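Local coordinates for peridinin-chlorophyll A protein (Amphidinium carterae, PDB 2C9E), which probably serves as a water-soluble light-harvesting antenna, using peridinin and chlorophyll a to capture sunlight in the blue-green range, at residues K8-A13 with A92-L97; I17-D22 with K82-K87; A65-H70 with V228-N233. One frame throughout, in Å; residues are numbered along the deposited sequence.

Interaction 1 of 3, residues K8-A13 with A92-L97; sequences KRFSDA and AVNEAL. With PID (peridinin), chain F.
S11 and F10 of helix 2-18 meet a single residue of helix 87-102, N94, whose carboxamide is shared among a hydroxyl, an aromatic ring and a pigment. The polar link is weak but straight: N94 ND2 donates to S11 OG over 3.3 Å at 173°. The same hydroxyl also bonds to the backbone oxygen of S7, one turn back, which probably helps to orient it as an acceptor for the amide. In N94, CG lies anti to the carbonyl carbon (chi1 -69°), a setting that carries the amide toward helix 2-18.

The aromatic part of the contact is made by F10. Its CD2 is approached obliquely by N94 ND2 at 3.8 Å, while N94 OD1 lies at the ring edge, in its plane, 4.0 Å from CE2; ring and amide planes are 65° apart. With an alanine at N94, S11 OG would probably lose its amide partner and a gap would open between the F10 edge and the pigment.

The third set of contacts is with the pigment. N94 OD1 presses against the polyene at 3.0 Å from C18 of peridinin, L97 CD1 packs on C17 at 3.5 Å, and V93 CG1 touches C20. F10 borders both a digalactosyl diacylglycerol and peridinin C16, so the buried seam between helices 2-18 and 87-102 lies beside both ligands, an arrangement fitting an all-helical protein shell wrapped round its pigments.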
loop_
_atom_site.group_PDB
_atom_site.type_symbol
_atom_site.label_atom_id
_atom_site.label_comp_id
_atom_site.label_asym_id
_atom_site.label_seq_id
_atom_site.Cartn_x
_atom_site.Cartn_y
_atom_site.Cartn_z
ATOM N N LYS A 8 -18.965 -10.496 12.305
ATOM C CA LYS A 8 -19.247 -10.046 13.651
ATOM C C LYS A 8 -18.507 -10.958 14.602
ATOM O O LYS A 8 -17.836 -10.485 15.544
ATOM C CB LYS A 8 -20.756 -10.075 13.972
ATOM C CG LYS A 8 -21.064 -9.577 15.387
ATOM C CD LYS A 8 -22.421 -8.909 15.456
ATOM C CE LYS A 8 -22.665 -8.311 16.850
ATOM N NZ LYS A 8 -24.023 -7.666 16.934
ATOM N N ARG A 9 -18.614 -12.259 14.354
ATOM C CA ARG A 9 -17.953 -13.197 15.235
ATOM C C ARG A 9 -16.430 -12.997 15.153
ATOM O O ARG A 9 -15.741 -13.000 16.170
ATOM C CB ARG A 9 -18.373 -14.639 14.869
ATOM C CG ARG A 9 -19.400 -15.247 15.826
ATOM C CD ARG A 9 -20.335 -16.228 15.159
ATOM N NE ARG A 9 -21.616 -15.593 14.815
ATOM C CZ ARG A 9 -22.627 -16.168 14.151
ATOM N NH1 ARG A 9 -22.548 -17.430 13.721
ATOM N NH2 ARG A 9 -23.740 -15.473 13.921
ATOM N N PHE A 10 -15.896 -12.792 13.948
ATOM C CA PHE A 10 -14.458 -12.608 13.826
ATOM C C PHE A 10 -14.019 -11.370 14.604
ATOM O O PHE A 10 -13.008 -11.370 15.332
ATOM C CB PHE A 10 -14.073 -12.489 12.347
ATOM C CG PHE A 10 -12.605 -12.184 12.107
ATOM C CD1 PHE A 10 -11.633 -13.168 12.317
ATOM C CD2 PHE A 10 -12.226 -10.942 11.576
ATOM C CE1 PHE A 10 -10.265 -12.954 11.990
ATOM C CE2 PHE A 10 -10.885 -10.676 11.240
ATOM C CZ PHE A 10 -9.870 -11.690 11.439
ATOM N N SER A 11 -14.775 -10.298 14.448
ATOM C CA SER A 11 -14.490 -9.030 15.134
ATOM C C SER A 11 -14.434 -9.222 16.643
ATOM O O SER A 11 -13.529 -8.731 17.335
ATOM C CB SER A 11 -15.593 -8.013 14.793
ATOM O OG SER A 11 -15.535 -7.631 13.435
ATOM N N ASP A 12 -15.430 -9.912 17.163
ATOM C CA ASP A 12 -15.472 -10.199 18.582
ATOM C C ASP A 12 -14.227 -10.961 19.032
ATOM O O ASP A 12 -13.645 -10.697 20.073
ATOM C CB ASP A 12 -16.703 -11.051 18.903
ATOM C CG ASP A 12 -17.968 -10.253 18.874
ATOM O OD1 ASP A 12 -17.836 -9.050 19.173
ATOM O OD2 ASP A 12 -19.079 -10.802 18.583
ATOM N N ALA A 13 -13.843 -11.957 18.248
ATOM C CA ALA A 13 -12.724 -12.772 18.623
ATOM C C ALA A 13 -11.363 -12.084 18.582
ATOM O O ALA A 13 -10.449 -12.449 19.348
ATOM C CB ALA A 13 -12.710 -14.042 17.729
ATOM N N ALA A 92 -16.519 -2.602 11.680
ATOM C CA ALA A 92 -16.889 -2.106 10.334
ATOM C C ALA A 92 -15.726 -2.273 9.329
ATOM O O ALA A 92 -15.953 -2.447 8.120
ATOM C CB ALA A 92 -17.297 -0.636 10.385
ATOM N N VAL A 93 -14.485 -2.208 9.807
ATOM C CA VAL A 93 -13.368 -2.394 8.877
ATOM C C VAL A 93 -13.390 -3.848 8.377
ATOM O O VAL A 93 -13.210 -4.105 7.191
ATOM C CB VAL A 93 -12.006 -2.092 9.550
ATOM C CG1 VAL A 93 -10.820 -2.682 8.710
ATOM C CG2 VAL A 93 -11.848 -0.579 9.657
ATOM N N ASN A 94 -13.650 -4.787 9.283
ATOM C CA ASN A 94 -13.670 -6.174 8.895
ATOM C C ASN A 94 -14.789 -6.560 7.990
ATOM O O ASN A 94 -14.619 -7.434 7.135
ATOM C CB ASN A 94 -13.707 -7.081 10.119
ATOM C CG ASN A 94 -12.411 -7.032 10.890
ATOM O OD1 ASN A 94 -11.342 -6.859 10.286
ATOM N ND2 ASN A 94 -12.487 -7.165 12.224
ATOM N N GLU A 95 -15.952 -5.952 8.183
ATOM C CA GLU A 95 -17.073 -6.319 7.329
ATOM C C GLU A 95 -16.880 -5.741 5.949
ATOM O O GLU A 95 -17.185 -6.407 4.955
ATOM C CB GLU A 95 -18.400 -5.861 7.928
ATOM C CG GLU A 95 -19.578 -6.012 6.941
ATOM C CD GLU A 95 -20.893 -6.347 7.619
ATOM O OE1 GLU A 95 -21.184 -5.831 8.734
ATOM O OE2 GLU A 95 -21.656 -7.139 7.020
ATOM N N ALA A 96 -16.376 -4.509 5.872
ATOM C CA ALA A 96 -16.099 -3.915 4.569
ATOM C C ALA A 96 -15.034 -4.789 3.827
ATOM O O ALA A 96 -15.205 -5.137 2.663
ATOM C CB ALA A 96 -15.588 -2.489 4.737
ATOM N N LEU A 97 -13.948 -5.158 4.511
ATOM C CA LEU A 97 -12.918 -6.018 3.870
ATOM C C LEU A 97 -13.511 -7.364 3.459
ATOM O O LEU A 97 -13.134 -7.935 2.430
ATOM C CB LEU A 97 -11.753 -6.290 4.847
ATOM C CG LEU A 97 -10.745 -5.158 5.060
ATOM C CD1 LEU A 97 -9.771 -5.493 6.157
ATOM C CD2 LEU A 97 -10.027 -4.921 3.732
HETATM C C1 PID F . -9.812 -18.061 1.035
HETATM C C2 PID F . -10.138 -19.248 0.120
HETATM C C3 PID F . -10.451 -18.749 -1.294
HETATM C C4 PID F . -11.676 -17.834 -1.214
HETATM C C5 PID F . -11.411 -16.537 -0.440
HETATM C C6 PID F . -10.504 -16.716 0.794
HETATM C C7 PID F . -10.686 -15.764 1.803
HETATM C C8 PID F . -9.690 -14.993 2.406
HETATM C C9 PID F . -9.909 -14.025 3.392
HETATM C C10 PID F . -11.120 -13.637 3.953
HETATM C C11 PID F . -8.987 -13.217 3.919
HETATM C C12 PID F . -9.565 -12.353 4.761
HETATM C C13 PID F . -8.900 -11.356 5.476
HETATM C C14 PID F . -9.463 -10.428 6.356
HETATM C C15 PID F . -8.635 -9.492 6.982
HETATM C C16 PID F . -9.047 -8.493 7.864
HETATM C C17 PID F . -8.143 -7.590 8.426
HETATM C C18 PID F . -8.553 -6.567 9.280
HETATM C C19 PID F . -7.694 -5.628 9.847
HETATM C C20 PID F . -8.219 -4.614 10.652
HETATM C C21 PID F . -7.491 -3.583 11.249
HETATM C C22 PID F . -8.157 -2.616 12.001
HETATM C C23 PID F . -7.530 -1.613 12.555
HETATM C C24 PID F . -6.889 -0.577 13.035
HETATM C C25 PID F . -6.671 0.707 12.220
HETATM C C26 PID F . -5.163 0.968 12.135
HETATM C C27 PID F . -4.475 0.952 13.506
HETATM C C28 PID F . -4.765 -0.335 14.290
HETATM C C29 PID F . -6.269 -0.599 14.434
HETATM C C30 PID F . -2.490 2.185 13.057
HETATM C C31 PID F . -0.970 2.281 12.915
HETATM C CM1 PID F . -9.397 -18.469 2.450
HETATM C CM2 PID F . -12.784 -15.983 -0.046
HETATM C CM3 PID F . -10.772 -15.558 -1.428
HETATM C CM4 PID F . -10.971 -10.418 6.626
HETATM C CM5 PID F . -5.973 -3.474 11.059
HETATM C CM6 PID F . -7.183 0.548 10.785
HETATM C CM7 PID F . -7.405 1.884 12.864
HETATM C CM8 PID F . -6.498 -1.956 15.107
HETATM O O1 PID F . -9.124 -16.949 0.455
HETATM O O2 PID F . -10.755 -19.848 -2.159
HETATM O O3 PID F . -12.221 -14.124 3.705
HETATM O O4 PID F . -10.910 -12.592 4.810
HETATM O O5 PID F . -6.878 0.459 15.186
HETATM O O6 PID F . -3.058 0.966 13.271
HETATM O O7 PID F . -3.173 3.207 13.046
#

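Interaction 2 of 3, residues I17-D22 with K82-K87; sequences IAEKFD and KLMASK. With PID (peridinin), chain F.
A partly buried contact joins the end region of helix 2-18 with the loop between helices 60-77 and 87-102: A18 and E19, at the type I beta turn A18 to F21, meet M84 and K82. M84 does most of the touching. Its CG stands anti to the backbone N (chi1 -165°) and the chain then bends, bringing SD to 3.5 Å from A18 O and CE to 3.7 Å from A18 CB. The carbonyl that meets the sulphur already accepts the turn's bond from F21 N, and a further one from the indole NE1 of W23. The side chains of E19 and M84 also cross at about a right angle, CG to CG at 4.1 Å.

K82 reaches the turn differently: bent at chi3, it lays CE 3.3 Å from E19 O. Its ammonium and the E19 carboxylate are of opposite charge but not in contact, NZ and OE2 being 4.7 Å apart, so any attraction is probably modest. A water bridges the segments further along, donating to K82 O and, weakly, to D22 OD1.

The loop also anchors a carotenoid. With the M84 CE methyl resting near CM8 of peridinin, the ring hydroxyl O5 is held by two backbone groups: it donates to L83 O at 2.9 Å and accepts from A85 N at 2.9 Å, the latter bond bent to 143°.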
loop_
_atom_site.group_PDB
_atom_site.type_symbol
_atom_site.label_atom_id
_atom_site.label_comp_id
_atom_site.label_asym_id
_atom_site.label_seq_id
_atom_site.Cartn_x
_atom_site.Cartn_y
_atom_site.Cartn_z
ATOM N N ILE A 17 -7.377 -9.182 21.084
ATOM C CA ILE A 17 -5.983 -9.441 20.699
ATOM C C ILE A 17 -5.415 -8.145 20.115
ATOM O O ILE A 17 -4.273 -7.763 20.399
ATOM C CB ILE A 17 -5.910 -10.569 19.629
ATOM C CG1 ILE A 17 -6.453 -11.872 20.251
ATOM C CG2 ILE A 17 -4.457 -10.656 19.047
ATOM C CD1 ILE A 17 -6.587 -13.081 19.279
ATOM N N ALA A 18 -6.218 -7.483 19.281
ATOM C CA ALA A 18 -5.828 -6.205 18.684
ATOM C C ALA A 18 -5.436 -5.163 19.770
ATOM O O ALA A 18 -4.447 -4.405 19.621
ATOM C CB ALA A 18 -6.984 -5.673 17.848
ATOM N N GLU A 19 -6.216 -5.113 20.851
ATOM C CA GLU A 19 -5.936 -4.190 21.965
ATOM C C GLU A 19 -4.574 -4.413 22.617
ATOM O O GLU A 19 -4.055 -3.532 23.264
ATOM C CB GLU A 19 -6.979 -4.334 23.080
ATOM C CG GLU A 19 -8.287 -3.665 22.844
ATOM C CD GLU A 19 -9.250 -3.921 24.002
ATOM O OE1 GLU A 19 -9.533 -5.099 24.307
ATOM O OE2 GLU A 19 -9.723 -2.947 24.608
ATOM N N LYS A 20 -4.003 -5.595 22.491
ATOM C CA LYS A 20 -2.724 -5.803 23.097
ATOM C C LYS A 20 -1.568 -5.660 22.087
ATOM O O LYS A 20 -0.405 -5.747 22.456
ATOM C CB LYS A 20 -2.723 -7.184 23.748
ATOM C CG LYS A 20 -3.751 -7.260 24.887
ATOM C CD LYS A 20 -3.529 -8.421 25.878
ATOM C CE LYS A 20 -3.915 -9.801 25.315
ATOM N NZ LYS A 20 -5.302 -9.852 24.719
ATOM N N PHE A 21 -1.896 -5.367 20.828
ATOM C CA PHE A 21 -0.876 -5.294 19.791
ATOM C C PHE A 21 -0.244 -3.929 19.622
ATOM O O PHE A 21 -0.921 -2.879 19.677
ATOM C CB PHE A 21 -1.434 -5.772 18.440
ATOM C CG PHE A 21 -0.354 -6.129 17.444
ATOM C CD1 PHE A 21 0.245 -7.401 17.468
ATOM C CD2 PHE A 21 0.106 -5.177 16.532
ATOM C CE1 PHE A 21 1.282 -7.716 16.611
ATOM C CE2 PHE A 21 1.151 -5.479 15.662
ATOM C CZ PHE A 21 1.741 -6.749 15.700
ATOM N N ASP A 22 1.067 -3.942 19.378
ATOM C CA ASP A 22 1.782 -2.697 19.228
ATOM C C ASP A 22 1.695 -2.169 17.820
ATOM O O ASP A 22 2.670 -2.215 17.037
ATOM C CB ASP A 22 3.249 -2.818 19.670
ATOM C CG ASP A 22 3.979 -1.441 19.680
ATOM O OD1 ASP A 22 3.322 -0.371 19.517
ATOM O OD2 ASP A 22 5.211 -1.436 19.857
ATOM N N LYS A 82 -2.257 4.019 21.894
ATOM C CA LYS A 82 -2.232 2.662 21.340
ATOM C C LYS A 82 -2.733 2.599 19.877
ATOM O O LYS A 82 -2.678 1.538 19.243
ATOM C CB LYS A 82 -3.109 1.741 22.210
ATOM C CG LYS A 82 -2.451 1.248 23.508
ATOM C CD LYS A 82 -3.480 0.768 24.537
ATOM C CE LYS A 82 -4.378 -0.384 24.049
ATOM N NZ LYS A 82 -5.760 -0.399 24.692
ATOM N N LEU A 83 -3.183 3.719 19.319
ATOM C CA LEU A 83 -3.725 3.722 17.940
ATOM C C LEU A 83 -4.804 2.648 17.800
ATOM O O LEU A 83 -4.929 2.000 16.772
ATOM C CB LEU A 83 -2.608 3.452 16.922
ATOM C CG LEU A 83 -1.514 4.531 16.924
ATOM C CD1 LEU A 83 -0.431 4.149 15.950
ATOM C CD2 LEU A 83 -2.109 5.893 16.553
ATOM N N MET A 84 -5.613 2.495 18.834
ATOM C CA MET A 84 -6.624 1.461 18.853
ATOM C C MET A 84 -8.007 1.984 18.463
ATOM O O MET A 84 -8.577 2.859 19.135
ATOM C CB MET A 84 -6.609 0.839 20.262
ATOM C CG MET A 84 -7.330 -0.484 20.440
ATOM S SD MET A 84 -6.743 -1.748 19.308
ATOM C CE MET A 84 -8.339 -2.305 18.675
ATOM N N ALA A 85 -8.549 1.458 17.367
ATOM C CA ALA A 85 -9.877 1.905 16.912
ATOM C C ALA A 85 -10.953 1.479 17.877
ATOM O O ALA A 85 -10.709 0.647 18.745
ATOM C CB ALA A 85 -10.204 1.323 15.515
ATOM N N SER A 86 -12.160 1.999 17.660
ATOM C CA SER A 86 -13.336 1.674 18.482
ATOM C C SER A 86 -13.834 0.269 18.084
ATOM O O SER A 86 -13.534 -0.198 16.983
ATOM C CB SER A 86 -14.421 2.789 18.282
ATOM O OG SER A 86 -15.172 2.749 17.072
ATOM N N LYS A 87 -14.551 -0.427 18.973
ATOM C CA LYS A 87 -15.044 -1.760 18.619
ATOM C C LYS A 87 -15.964 -1.603 17.391
ATOM O O LYS A 87 -16.061 -2.472 16.512
ATOM C CB LYS A 87 -15.862 -2.381 19.772
ATOM C CG LYS A 87 -15.080 -2.849 21.007
ATOM C CD LYS A 87 -15.968 -3.560 22.068
ATOM C CE LYS A 87 -15.131 -4.119 23.232
ATOM N NZ LYS A 87 -15.965 -4.867 24.230
HETATM C C1 PID F . -9.812 -18.061 1.035
HETATM C C2 PID F . -10.138 -19.248 0.120
HETATM C C3 PID F . -10.451 -18.749 -1.294
HETATM C C4 PID F . -11.676 -17.834 -1.214
HETATM C C5 PID F . -11.411 -16.537 -0.440
HETATM C C6 PID F . -10.504 -16.716 0.794
HETATM C C7 PID F . -10.686 -15.764 1.803
HETATM C C8 PID F . -9.690 -14.993 2.406
HETATM C C9 PID F . -9.909 -14.025 3.392
HETATM C C10 PID F . -11.120 -13.637 3.953
HETATM C C11 PID F . -8.987 -13.217 3.919
HETATM C C12 PID F . -9.565 -12.353 4.761
HETATM C C13 PID F . -8.900 -11.356 5.476
HETATM C C14 PID F . -9.463 -10.428 6.356
HETATM C C15 PID F . -8.635 -9.492 6.982
HETATM C C16 PID F . -9.047 -8.493 7.864
HETATM C C17 PID F . -8.143 -7.590 8.426
HETATM C C18 PID F . -8.553 -6.567 9.280
HETATM C C19 PID F . -7.694 -5.628 9.847
HETATM C C20 PID F . -8.219 -4.614 10.652
HETATM C C21 PID F . -7.491 -3.583 11.249
HETATM C C22 PID F . -8.157 -2.616 12.001
HETATM C C23 PID F . -7.530 -1.613 12.555
HETATM C C24 PID F . -6.889 -0.577 13.035
HETATM C C25 PID F . -6.671 0.707 12.220
HETATM C C26 PID F . -5.163 0.968 12.135
HETATM C C27 PID F . -4.475 0.952 13.506
HETATM C C28 PID F . -4.765 -0.335 14.290
HETATM C C29 PID F . -6.269 -0.599 14.434
HETATM C C30 PID F . -2.490 2.185 13.057
HETATM C C31 PID F . -0.970 2.281 12.915
HETATM C CM1 PID F . -9.397 -18.469 2.450
HETATM C CM2 PID F . -12.784 -15.983 -0.046
HETATM C CM3 PID F . -10.772 -15.558 -1.428
HETATM C CM4 PID F . -10.971 -10.418 6.626
HETATM C CM5 PID F . -5.973 -3.474 11.059
HETATM C CM6 PID F . -7.183 0.548 10.785
HETATM C CM7 PID F . -7.405 1.884 12.864
HETATM C CM8 PID F . -6.498 -1.956 15.107
HETATM O O1 PID F . -9.124 -16.949 0.455
HETATM O O2 PID F . -10.755 -19.848 -2.159
HETATM O O3 PID F . -12.221 -14.124 3.705
HETATM O O4 PID F . -10.910 -12.592 4.810
HETATM O O5 PID F . -6.878 0.459 15.186
HETATM O O6 PID F . -3.058 0.966 13.271
HETATM O O7 PID F . -3.173 3.207 13.046
HETATM O O HOH W 1 0.166 0.902 19.387
#

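Interaction 3 of 3, residues A65-H70 with V228-N233; sequences AAVEAH and VALTMN. With CLA (chlorophyll a), chain B.
Beside a chlorophyll a site, V67 and E68 of helix 60-77 pack on L230 of helix 215-231, a small contact between two helices far apart in the chain. The V67 and L230 side chains run antiparallel past one another, V67 CG1 meeting L230 CD2 at 3.7 Å and CD1 a little farther off. On the outer flank, the aliphatic part of E68 lies against the same leucine, CG to CG at 3.9 Å. V67 and L230 also line a peridinin pocket.

The same helix also serves the chlorophyll: a water ligates the central magnesium and H70 holds that water from the second shell. The water binds the magnesium at 2.2 Å and is hydrogen-bonded to H70 NE2 at 2.6 Å. The imidazole has one face over the macrocycle, NE2 being 3.4 Å from C1C of the chlorophyll, while the water lies at its edge, in plane. The other ring nitrogen fixes the ring's rotation: H70 ND1 donates to A66 O over 2.8 Å at 170°. That oxygen takes H70 N and H70 ND1 from opposite faces of its carbonyl plane. Nearby, A66 CB touches the chlorophyll ethyl carbon CBC at 3.7 Å.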
loop_
_atom_site.group_PDB
_atom_site.type_symbol
_atom_site.label_atom_id
_atom_site.label_comp_id
_atom_site.label_asym_id
_atom_site.label_seq_id
_atom_site.Cartn_x
_atom_site.Cartn_y
_atom_site.Cartn_z
ATOM N N ALA A 65 -15.203 1.556 -0.410
ATOM C CA ALA A 65 -15.830 1.462 0.912
ATOM C C ALA A 65 -14.810 0.940 1.966
ATOM O O ALA A 65 -14.739 1.467 3.090
ATOM C CB ALA A 65 -17.062 0.516 0.849
ATOM N N ALA A 66 -14.040 -0.089 1.602
ATOM C CA ALA A 66 -13.016 -0.679 2.488
ATOM C C ALA A 66 -11.979 0.358 2.951
ATOM O O ALA A 66 -11.587 0.374 4.120
ATOM C CB ALA A 66 -12.325 -1.838 1.763
ATOM N N VAL A 67 -11.523 1.201 2.033
ATOM C CA VAL A 67 -10.575 2.266 2.331
ATOM C C VAL A 67 -11.302 3.317 3.212
ATOM O O VAL A 67 -10.750 3.798 4.211
ATOM C CB VAL A 67 -10.041 2.928 1.005
ATOM C CG1 VAL A 67 -9.203 4.154 1.321
ATOM C CG2 VAL A 67 -9.133 1.962 0.268
ATOM N N GLU A 68 -12.540 3.661 2.859
ATOM C CA GLU A 68 -13.311 4.639 3.655
ATOM C C GLU A 68 -13.379 4.137 5.101
ATOM O O GLU A 68 -13.144 4.915 6.042
ATOM C CB GLU A 68 -14.751 4.813 3.116
ATOM C CG GLU A 68 -14.825 5.393 1.685
ATOM C CD GLU A 68 -16.274 5.561 1.095
ATOM O OE1 GLU A 68 -16.900 4.555 0.633
ATOM O OE2 GLU A 68 -16.773 6.725 1.075
ATOM N N ALA A 69 -13.678 2.844 5.270
ATOM C CA ALA A 69 -13.781 2.237 6.601
ATOM C C ALA A 69 -12.482 2.360 7.417
ATOM O O ALA A 69 -12.521 2.603 8.637
ATOM C CB ALA A 69 -14.155 0.781 6.488
ATOM N N HIS A 70 -11.329 2.222 6.744
ATOM C CA HIS A 70 -10.064 2.340 7.454
ATOM C C HIS A 70 -9.891 3.776 7.831
ATOM O O HIS A 70 -9.440 4.069 8.920
ATOM C CB HIS A 70 -8.866 1.882 6.592
ATOM C CG HIS A 70 -8.698 0.398 6.546
ATOM N ND1 HIS A 70 -9.447 -0.407 5.713
ATOM C CD2 HIS A 70 -7.892 -0.435 7.257
ATOM C CE1 HIS A 70 -9.101 -1.677 5.905
ATOM N NE2 HIS A 70 -8.161 -1.721 6.837
ATOM N N VAL A 228 -6.754 11.469 0.824
ATOM C CA VAL A 228 -6.390 11.939 -0.533
ATOM C C VAL A 228 -6.760 10.902 -1.603
ATOM O O VAL A 228 -7.245 11.255 -2.696
ATOM C CB VAL A 228 -4.881 12.235 -0.650
ATOM C CG1 VAL A 228 -4.444 12.227 -2.068
ATOM C CG2 VAL A 228 -4.587 13.577 -0.056
ATOM N N ALA A 229 -6.556 9.618 -1.289
ATOM C CA ALA A 229 -6.869 8.591 -2.248
ATOM C C ALA A 229 -8.371 8.583 -2.566
ATOM O O ALA A 229 -8.760 8.346 -3.704
ATOM C CB ALA A 229 -6.431 7.234 -1.738
ATOM N N LEU A 230 -9.218 8.837 -1.571
ATOM C CA LEU A 230 -10.664 8.809 -1.844
ATOM C C LEU A 230 -11.135 9.949 -2.765
ATOM O O LEU A 230 -12.192 9.841 -3.360
ATOM C CB LEU A 230 -11.471 8.800 -0.546
ATOM C CG LEU A 230 -11.892 7.490 0.166
ATOM C CD1 LEU A 230 -11.799 6.283 -0.697
ATOM C CD2 LEU A 230 -11.093 7.329 1.401
ATOM N N THR A 231 -10.349 11.018 -2.900
ATOM C CA THR A 231 -10.681 12.144 -3.811
ATOM C C THR A 231 -10.182 11.878 -5.237
ATOM O O THR A 231 -10.514 12.632 -6.168
ATOM C CB THR A 231 -10.000 13.474 -3.434
ATOM O OG1 THR A 231 -8.590 13.333 -3.634
ATOM C CG2 THR A 231 -10.314 13.902 -1.981
ATOM N N MET A 232 -9.352 10.854 -5.426
ATOM C CA MET A 232 -8.875 10.556 -6.770
ATOM C C MET A 232 -9.908 9.801 -7.620
ATOM O O MET A 232 -10.765 9.081 -7.100
ATOM C CB MET A 232 -7.597 9.698 -6.744
ATOM C CG MET A 232 -6.440 10.339 -6.021
ATOM S SD MET A 232 -5.016 9.239 -5.886
ATOM C CE MET A 232 -3.705 10.524 -5.814
ATOM N N ASN A 233 -9.758 9.938 -8.931
ATOM C CA ASN A 233 -10.596 9.253 -9.893
ATOM C C ASN A 233 -10.186 7.783 -9.894
ATOM O O ASN A 233 -9.061 7.439 -10.259
ATOM C CB ASN A 233 -10.366 9.835 -11.283
ATOM C CG ASN A 233 -11.330 9.270 -12.313
ATOM O OD1 ASN A 233 -11.134 8.185 -12.897
ATOM N ND2 ASN A 233 -12.397 10.008 -12.535
HETATM MG MG CLA B . -5.102 -4.227 6.403
HETATM C CHA CLA B . -4.619 -7.746 6.203
HETATM C CHB CLA B . -2.964 -4.179 9.208
HETATM C CHC CLA B . -4.617 -0.811 6.092
HETATM C CHD CLA B . -6.577 -4.350 3.250
HETATM N NA CLA B . -3.901 -5.783 7.485
HETATM C C1A CLA B . -3.962 -7.170 7.282
HETATM C C2A CLA B . -3.241 -7.894 8.422
HETATM C C3A CLA B . -2.862 -6.778 9.411
HETATM C C4A CLA B . -3.228 -5.482 8.696
HETATM C CMA CLA B . -3.674 -6.960 10.755
HETATM C CAA CLA B . -1.966 -8.631 8.017
HETATM C CBA CLA B . -1.023 -7.722 7.262
HETATM C CGA CLA B . 0.309 -8.376 6.984
HETATM O O1A CLA B . 0.341 -9.449 6.372
HETATM O O2A CLA B . 1.465 -7.825 7.394
HETATM N NB CLA B . -4.107 -2.748 7.536
HETATM C C1B CLA B . -3.357 -2.950 8.679
HETATM C C2B CLA B . -3.060 -1.651 9.254
HETATM C C3B CLA B . -3.538 -0.697 8.398
HETATM C C4B CLA B . -4.096 -1.394 7.254
HETATM C CMB CLA B . -2.362 -1.317 10.597
HETATM C CAB CLA B . -3.438 0.707 8.831
HETATM C CBB CLA B . -4.007 1.748 8.085
HETATM N NC CLA B . -5.521 -2.840 4.943
HETATM C C1C CLA B . -5.272 -1.474 5.029
HETATM C C2C CLA B . -5.843 -0.818 3.862
HETATM C C3C CLA B . -6.395 -1.795 3.074
HETATM C C4C CLA B . -6.218 -3.077 3.759
HETATM C CMC CLA B . -5.903 0.737 3.623
HETATM C CAC CLA B . -7.092 -1.532 1.752
HETATM C CBC CLA B . -8.604 -1.752 1.880
HETATM N ND CLA B . -5.465 -5.656 4.970
HETATM C C1D CLA B . -6.217 -5.589 3.826
HETATM C C2D CLA B . -6.504 -6.926 3.325
HETATM C C3D CLA B . -5.911 -7.777 4.193
HETATM C C4D CLA B . -5.300 -6.995 5.225
HETATM C CMD CLA B . -7.290 -7.364 2.086
HETATM C CAD CLA B . -5.640 -9.161 4.503
HETATM O OBD CLA B . -6.152 -10.198 4.066
HETATM C CBD CLA B . -4.559 -9.171 5.612
HETATM C CGD CLA B . -4.885 -10.207 6.656
HETATM O O1D CLA B . -5.579 -9.899 7.650
HETATM O O2D CLA B . -4.404 -11.472 6.489
HETATM C CED CLA B . -4.717 -12.521 7.342
HETATM C C1 CLA B . 2.701 -8.313 6.795
HETATM C C2 CLA B . 2.807 -7.791 5.450
HETATM C C3 CLA B . 2.914 -8.516 4.290
HETATM C C4 CLA B . 2.961 -10.031 4.287
HETATM C C5 CLA B . 3.038 -7.900 2.917
HETATM C C6 CLA B . 2.989 -6.349 2.907
HETATM C C7 CLA B . 3.248 -5.813 1.497
HETATM C C8 CLA B . 3.240 -4.292 1.417
HETATM C C9 CLA B . 1.824 -3.729 1.648
HETATM C C10 CLA B . 3.861 -3.853 0.092
HETATM C C11 CLA B . 4.085 -2.345 -0.014
HETATM C C12 CLA B . 4.709 -1.852 -1.357
HETATM C C13 CLA B . 4.873 -0.309 -1.404
HETATM C C14 CLA B . 5.240 0.180 -2.790
HETATM C C15 CLA B . 5.935 0.145 -0.387
HETATM C C16 CLA B . 6.050 1.650 -0.257
HETATM C C17 CLA B . 7.008 1.985 0.834
HETATM C C18 CLA B . 7.238 3.487 1.062
HETATM C C19 CLA B . 7.961 4.176 -0.070
HETATM C C20 CLA B . 7.992 3.697 2.346
HETATM O O HOH W 2 -6.996 -3.938 7.488
#

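Helix 2-18 serves both interaction 1 and interaction 2, whose centres lie about 14 Å apart and whose segments adjoin in sequence. Along the chain, interaction 2 falls wholly within the span bracketed by interaction 1, and both touch the same peridinin: one flanks its polyene, the other grips a ring at its end. Interaction 3, about 19 Å from interaction 1 and 22 Å from interaction 2 between centres, crosses both in chain order and reaches on to helix 215-231. Helices 60-77 and 87-102, consecutive in the chain, tie interactions 1 and 3 together: V93 CG1 packs 3.4 Å from H70 NE2. Carotenoid and chlorophyll sites thus share neighbouring helices, consistent with a compact antenna.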